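Local coordinates for centrosomal protein of 192 kDa (Homo sapiens, PDB 6FVI), which is required for mitotic centrosome maturation and bipolar spindle assembly, scaffolding and activating AURKA and PLK1, and is studied here as its PapD-like domain 7, at residues 62-67 with 74-79; 79-84 with 109-114. One frame throughout, in Å; residues are numbered along the deposited sequence. Where two conformers were deposited one is given.

Interaction 1 of 2, residues 62-67 with 74-79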
loop_
_atom_site.group_PDB
_atom_site.type_symbol
_atom_site.label_atom_id
_atom_site.label_comp_id
_atom_site.label_asym_id
_atom_site.label_seq_id
_atom_site.Cartn_x
_atom_site.Cartn_y
_atom_site.Cartn_z
ATOM N N PRO A 62 -9.917 2.588 -8.466
ATOM C CA PRO A 62 -10.858 2.897 -7.383
ATOM C C PRO A 62 -11.156 1.659 -6.548
ATOM O O PRO A 62 -10.925 0.533 -6.975
ATOM C CB PRO A 62 -12.107 3.393 -8.123
ATOM C CG PRO A 62 -11.543 3.972 -9.384
ATOM C CD PRO A 62 -10.466 2.993 -9.772
ATOM N N PRO A 63 -11.706 1.841 -5.363
ATOM C CA PRO A 63 -12.066 0.665 -4.565
ATOM C C PRO A 63 -12.994 -0.250 -5.313
ATOM O O PRO A 63 -13.878 0.219 -6.041
ATOM C CB PRO A 63 -12.786 1.280 -3.348
ATOM C CG PRO A 63 -12.332 2.705 -3.304
ATOM C CD PRO A 63 -12.151 3.092 -4.720
ATOM N N TYR A 64 -12.823 -1.536 -5.101
ATOM C CA TYR A 64 -13.729 -2.532 -5.609
ATOM C C TYR A 64 -14.520 -3.104 -4.463
ATOM O O TYR A 64 -14.002 -3.288 -3.348
ATOM C CB TYR A 64 -12.997 -3.618 -6.437
ATOM C CG TYR A 64 -11.952 -4.408 -5.705
ATOM C CD1 TYR A 64 -10.654 -3.915 -5.552
ATOM C CD2 TYR A 64 -12.223 -5.655 -5.187
ATOM C CE1 TYR A 64 -9.682 -4.648 -4.905
ATOM C CE2 TYR A 64 -11.271 -6.401 -4.532
ATOM C CZ TYR A 64 -9.981 -5.890 -4.407
ATOM O OH TYR A 64 -9.006 -6.601 -3.755
ATOM N N VAL A 65 -15.820 -3.340 -4.694
ATOM C CA VAL A 65 -16.752 -3.563 -3.613
ATOM C C VAL A 65 -17.683 -4.709 -3.962
ATOM O O VAL A 65 -18.295 -4.731 -5.035
ATOM C CB VAL A 65 -17.564 -2.295 -3.308
ATOM C CG1 VAL A 65 -18.281 -2.442 -1.975
ATOM C CG2 VAL A 65 -16.660 -1.072 -3.304
ATOM N N LYS A 66 -17.832 -5.637 -3.033
ATOM C CA LYS A 66 -18.711 -6.776 -3.250
ATOM C C LYS A 66 -19.776 -6.744 -2.171
ATOM O O LYS A 66 -19.633 -6.134 -1.102
ATOM C CB LYS A 66 -17.918 -8.092 -3.255
ATOM C CG LYS A 66 -17.319 -8.502 -1.926
ATOM C CD LYS A 66 -16.460 -9.759 -1.992
ATOM C CE LYS A 66 -15.529 -9.785 -0.786
ATOM N NZ LYS A 66 -14.313 -10.633 -0.940
ATOM N N GLY A 67 -20.873 -7.418 -2.465
ATOM C CA GLY A 67 -21.957 -7.458 -1.517
ATOM C C GLY A 67 -22.739 -6.183 -1.419
ATOM O O GLY A 67 -23.412 -5.957 -0.416
ATOM N N VAL A 74 -18.993 -7.547 -8.544
ATOM C CA VAL A 74 -18.099 -6.602 -7.895
ATOM C C VAL A 74 -18.162 -5.289 -8.660
ATOM O O VAL A 74 -18.031 -5.254 -9.889
ATOM C CB VAL A 74 -16.682 -7.169 -7.855
ATOM C CG1 VAL A 74 -15.709 -6.164 -7.276
ATOM C CG2 VAL A 74 -16.636 -8.422 -7.017
ATOM N N PHE A 75 -18.377 -4.195 -7.923
ATOM C CA PHE A 75 -18.481 -2.861 -8.499
ATOM C C PHE A 75 -17.242 -2.042 -8.162
ATOM O O PHE A 75 -16.439 -2.427 -7.319
ATOM C CB PHE A 75 -19.717 -2.156 -7.965
ATOM C CG PHE A 75 -20.986 -2.880 -8.290
ATOM C CD1 PHE A 75 -21.380 -3.145 -9.591
ATOM C CD2 PHE A 75 -21.748 -3.364 -7.296
ATOM C CE1 PHE A 75 -22.537 -3.843 -9.856
ATOM C CE2 PHE A 75 -22.920 -4.041 -7.546
ATOM C CZ PHE A 75 -23.292 -4.280 -8.831
ATOM N N ARG A 76 -17.096 -0.915 -8.844
ATOM C CA ARG A 76 -16.131 0.103 -8.442
ATOM C C ARG A 76 -16.846 1.226 -7.717
ATOM O O ARG A 76 -17.876 1.734 -8.193
ATOM C CB ARG A 76 -15.404 0.685 -9.642
ATOM C CG ARG A 76 -14.452 -0.237 -10.340
ATOM C CD ARG A 76 -13.150 -0.456 -9.602
ATOM N NE ARG A 76 -12.225 -1.216 -10.441
ATOM C CZ ARG A 76 -11.120 -1.796 -10.013
ATOM N NH1 ARG A 76 -10.756 -1.676 -8.767
ATOM N NH2 ARG A 76 -10.373 -2.498 -10.847
ATOM N N ALA A 77 -16.321 1.640 -6.570
ATOM C CA ALA A 77 -16.886 2.802 -5.895
ATOM C C ALA A 77 -16.596 4.054 -6.715
ATOM O O ALA A 77 -15.563 4.154 -7.383
ATOM C CB ALA A 77 -16.311 2.949 -4.508
ATOM N N THR A 78 -17.486 5.036 -6.604
ATOM C CA THR A 78 -17.338 6.317 -7.312
ATOM C C THR A 78 -16.719 7.389 -6.396
ATOM O O THR A 78 -16.679 8.558 -6.754
ATOM C CB THR A 78 -18.691 6.805 -7.814
ATOM O OG1 THR A 78 -19.535 6.979 -6.673
ATOM C CG2 THR A 78 -19.294 5.818 -8.791
ATOM N N TYR A 79 -16.255 6.978 -5.229
ATOM C CA TYR A 79 -15.677 7.868 -4.240
ATOM C C TYR A 79 -14.524 7.135 -3.560
ATOM O O TYR A 79 -14.367 5.928 -3.663
ATOM C CB TYR A 79 -16.759 8.288 -3.215
ATOM C CG TYR A 79 -17.305 7.131 -2.414
ATOM C CD1 TYR A 79 -18.346 6.337 -2.892
ATOM C CD2 TYR A 79 -16.763 6.796 -1.173
ATOM C CE1 TYR A 79 -18.816 5.242 -2.152
ATOM C CE2 TYR A 79 -17.222 5.730 -0.434
ATOM C CZ TYR A 79 -18.258 4.967 -0.918
ATOM O OH TYR A 79 -18.718 3.954 -0.148
#

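Interaction 2 of 2, residues 79-84 with 109-114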
loop_
_atom_site.group_PDB
_atom_site.type_symbol
_atom_site.label_atom_id
_atom_site.label_comp_id
_atom_site.label_asym_id
_atom_site.label_seq_id
_atom_site.Cartn_x
_atom_site.Cartn_y
_atom_site.Cartn_z
ATOM N N TYR A 79 -16.255 6.978 -5.229
ATOM C CA TYR A 79 -15.677 7.868 -4.240
ATOM C C TYR A 79 -14.524 7.135 -3.560
ATOM O O TYR A 79 -14.367 5.928 -3.663
ATOM C CB TYR A 79 -16.759 8.288 -3.215
ATOM C CG TYR A 79 -17.305 7.131 -2.414
ATOM C CD1 TYR A 79 -18.346 6.337 -2.892
ATOM C CD2 TYR A 79 -16.763 6.796 -1.173
ATOM C CE1 TYR A 79 -18.816 5.242 -2.152
ATOM C CE2 TYR A 79 -17.222 5.730 -0.434
ATOM C CZ TYR A 79 -18.258 4.967 -0.918
ATOM O OH TYR A 79 -18.718 3.954 -0.148
ATOM N N ALA A 80 -13.728 7.914 -2.832
ATOM C CA ALA A 80 -12.574 7.371 -2.115
ATOM C C ALA A 80 -13.023 6.837 -0.770
ATOM O O ALA A 80 -13.216 7.546 0.190
ATOM C CB ALA A 80 -11.511 8.422 -1.957
ATOM N N ALA A 81 -13.224 5.550 -0.701
ATOM C CA ALA A 81 -13.560 4.891 0.555
ATOM C C ALA A 81 -12.374 4.797 1.505
ATOM O O ALA A 81 -12.563 4.705 2.707
ATOM C CB ALA A 81 -14.125 3.525 0.290
ATOM N N PHE A 82 -11.172 4.838 0.969
ATOM C CA PHE A 82 -9.945 4.816 1.778
ATOM C C PHE A 82 -9.170 6.096 1.520
ATOM O O PHE A 82 -9.050 6.523 0.354
ATOM C CB PHE A 82 -9.065 3.621 1.430
ATOM C CG PHE A 82 -9.733 2.277 1.608
ATOM C CD1 PHE A 82 -9.899 1.745 2.879
ATOM C CD2 PHE A 82 -10.201 1.567 0.528
ATOM C CE1 PHE A 82 -10.487 0.503 3.042
ATOM C CE2 PHE A 82 -10.811 0.336 0.691
ATOM C CZ PHE A 82 -10.964 -0.189 1.946
ATOM N N ARG A 83 -8.581 6.643 2.563
ATOM C CA ARG A 83 -7.712 7.815 2.427
ATOM C C ARG A 83 -6.463 7.618 3.239
ATOM O O ARG A 83 -6.507 7.144 4.361
ATOM C CB ARG A 83 -8.426 9.071 2.889
ATOM C CG ARG A 83 -9.541 9.499 1.955
ATOM C CD ARG A 83 -9.990 10.921 2.275
ATOM N NE ARG A 83 -10.980 11.426 1.323
ATOM C CZ ARG A 83 -10.774 11.508 0.010
ATOM N NH1 ARG A 83 -9.630 11.082 -0.510
ATOM N NH2 ARG A 83 -11.719 11.990 -0.791
ATOM N N CYS A 84 -5.342 8.011 2.649
ATOM C CA CYS A 84 -4.052 7.909 3.296
ATOM C C CYS A 84 -3.504 9.297 3.554
ATOM O O CYS A 84 -3.716 10.207 2.747
ATOM C CB CYS A 84 -3.069 7.157 2.400
ATOM S SG CYS A 84 -3.530 5.455 2.030
ATOM N N GLY A 109 -21.141 -3.048 2.166
ATOM C CA GLY A 109 -20.354 -3.674 1.187
ATOM C C GLY A 109 -19.060 -4.073 1.804
ATOM O O GLY A 109 -18.699 -3.617 2.896
ATOM N N ASP A 110 -18.347 -4.903 1.047
ATOM C CA ASP A 110 -17.026 -5.356 1.431
ATOM C C ASP A 110 -16.056 -4.738 0.432
ATOM O O ASP A 110 -16.090 -5.056 -0.754
ATOM C CB ASP A 110 -16.977 -6.868 1.424
ATOM C CG ASP A 110 -15.745 -7.416 2.059
ATOM O OD1 ASP A 110 -14.856 -6.635 2.416
ATOM O OD2 ASP A 110 -15.678 -8.654 2.203
ATOM N N TYR A 111 -15.256 -3.800 0.936
ATOM C CA TYR A 111 -14.435 -2.902 0.131
ATOM C C TYR A 111 -12.973 -3.326 0.126
ATOM O O TYR A 111 -12.460 -3.777 1.162
ATOM C CB TYR A 111 -14.464 -1.500 0.763
ATOM C CG TYR A 111 -15.801 -0.803 0.745
ATOM C CD1 TYR A 111 -16.863 -1.221 1.550
ATOM C CD2 TYR A 111 -15.998 0.308 -0.050
ATOM C CE1 TYR A 111 -18.060 -0.550 1.549
ATOM C CE2 TYR A 111 -17.204 0.994 -0.032
ATOM C CZ TYR A 111 -18.239 0.549 0.768
ATOM O OH TYR A 111 -19.407 1.250 0.758
ATOM N N ALA A 112 -12.289 -3.083 -0.979
ATOM C CA ALA A 112 -10.852 -3.280 -0.996
ATOM C C ALA A 112 -10.260 -2.377 -2.054
ATOM O O ALA A 112 -10.948 -1.880 -2.942
ATOM C CB ALA A 112 -10.491 -4.738 -1.229
ATOM N N GLN A 113 -8.942 -2.184 -1.973
ATOM C CA GLN A 113 -8.265 -1.333 -2.928
ATOM C C GLN A 113 -6.773 -1.634 -2.892
ATOM O O GLN A 113 -6.195 -1.814 -1.817
ATOM C CB GLN A 113 -8.510 0.144 -2.618
ATOM C CG GLN A 113 -8.095 1.083 -3.734
ATOM C CD GLN A 113 -8.464 2.514 -3.418
ATOM O OE1 GLN A 113 -8.557 2.910 -2.251
ATOM N NE2 GLN A 113 -8.640 3.295 -4.460
ATOM N N PHE A 114 -6.160 -1.641 -4.073
ATOM C CA PHE A 114 -4.727 -1.789 -4.207
ATOM C C PHE A 114 -4.046 -0.446 -4.351
ATOM O O PHE A 114 -4.541 0.423 -5.067
ATOM C CB PHE A 114 -4.395 -2.657 -5.433
ATOM C CG PHE A 114 -4.810 -4.097 -5.275
ATOM C CD1 PHE A 114 -4.064 -4.951 -4.444
ATOM C CD2 PHE A 114 -5.940 -4.597 -5.886
ATOM C CE1 PHE A 114 -4.446 -6.277 -4.271
ATOM C CE2 PHE A 114 -6.290 -5.922 -5.735
ATOM C CZ PHE A 114 -5.549 -6.765 -4.946
HETATM O O HOH W 1 -10.191 5.076 -1.849
#

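Interaction 1 of 2, residues 62-67 with 74-79
Val65 and Phe75 form an antiparallel hydrogen-bonded pair and exchange two backbone bonds: Val65 N donates to Phe75 O at 2.8 Å, and Phe75 N returns one to Val65 O at 2.9 Å. A third bond, Ala77 N to Pro63 O at 2.9 Å, carries the same pattern past strand 75-76. Tyr64 and Arg76, between them, are the non-hydrogen-bonded pair. There each alpha carbon turns its hydrogen to the opposite backbone, with Tyr64 CA 3.2 Å from Phe75 O and Arg76 CA similarly close to Pro63 O.

One side chain adds a polar bond. Arg76 bends at chi2 (-75°), which brings CD back beside the carbonyls of Pro62 and Pro63, and NH1 then donates to Pro62 O at 2.8 Å. The donor sits nearly along the C=O axis (160°), but the N-H...O angle is only 133°, so the bond is well aimed at the acceptor yet bent at the hydrogen. The guanidinium plane stands almost perpendicular to the Tyr64 ring.

Apolar contacts divide between the two sides of the hairpin. Val74 lies alongside Tyr64, its CG1 3.8 Å from Tyr64 CB and at the ring edge, while its CG2 meets Lys66 CB. Elsewhere Ala77 CB is 4.1 Å from Pro63 CB and 4.2 Å from Val65 CG2. Val65, which also touches Tyr111, is buried, whereas Lys66 and Arg76 remain exposed.

This is the beta hairpin of strands 53-66 and 75-76 in the PapD-like domain. Pro62 and Pro63 have no amide hydrogen, so at this end residues 62-67 offer carbonyls, which Ala77 N and Arg76 NH1 take up; the arginine's charge would probably polarise the Pro62 carbonyl.

Interaction 2 of 2, residues 79-84 with 109-114
The far end of the Phe82 ring points at residues 111 and 112: CZ is 3.9 Å from Tyr111 CB, CE2 is 3.9 Å from Ala112 C, and Tyr111 O lies at the ring edge, in plane. Gln113 slides past it in the opposite direction. Its CG is anti to the backbone N (chi1 -167°) and the chain is extended beyond, and OE1 comes to the Phe82 ring edge, 3.5 Å from CD2. A water joins the same two residues: it accepts from Phe82 N at 3.0 Å and donates to Gln113 OE1 at 2.7 Å. Gln113 NE2 is taken by Ala61 O.

Nearer the start of the segments, Ala81 CB packs 3.7 Å from Tyr111 CD2. Tyr79 crosses Tyr111 at about a right angle, the OH atoms 2.9 Å apart; Tyr79 OH is hydrogen-bonded to Arg106 N, and Tyr111 OH to Gly107 O.

Strands 82-84 and 109-114 run 40° from parallel, their axes 9.5 Å apart at closest, too wide for backbone bonds, so side chains bridge them, as between layers of a beta sandwich. Phe103 meets both aromatic rings. The packing thus incorporates buried polar groups: the water gives Phe82 N an acceptor and Gln113 OE1 a donor, Trp115 NE1 adding a weak bond to the latter.

Overall arrangement
Interaction 1 is a surface contact and interaction 2 a buried one, their centres about 8 Å apart. At residues 64-66, strand 53-66 pairs with 75-76 on one side and with 109-121 on the other, as the bonds between Tyr64 and Ala112 and between Lys66 and Asp110 attest. Tyr79 belongs to both contacts, closing residues 74-79 and opening 79-84; the short loop 77-81 carries the chain from the hairpin to strand 82-91. Their chemistry differs accordingly. Residues 62-67 and 74-79 are joined by backbone bonds and one arginine-to-carbonyl bond, whereas 79-84 and 109-114 meet across the interior through rings, a glutamine and a bridging water.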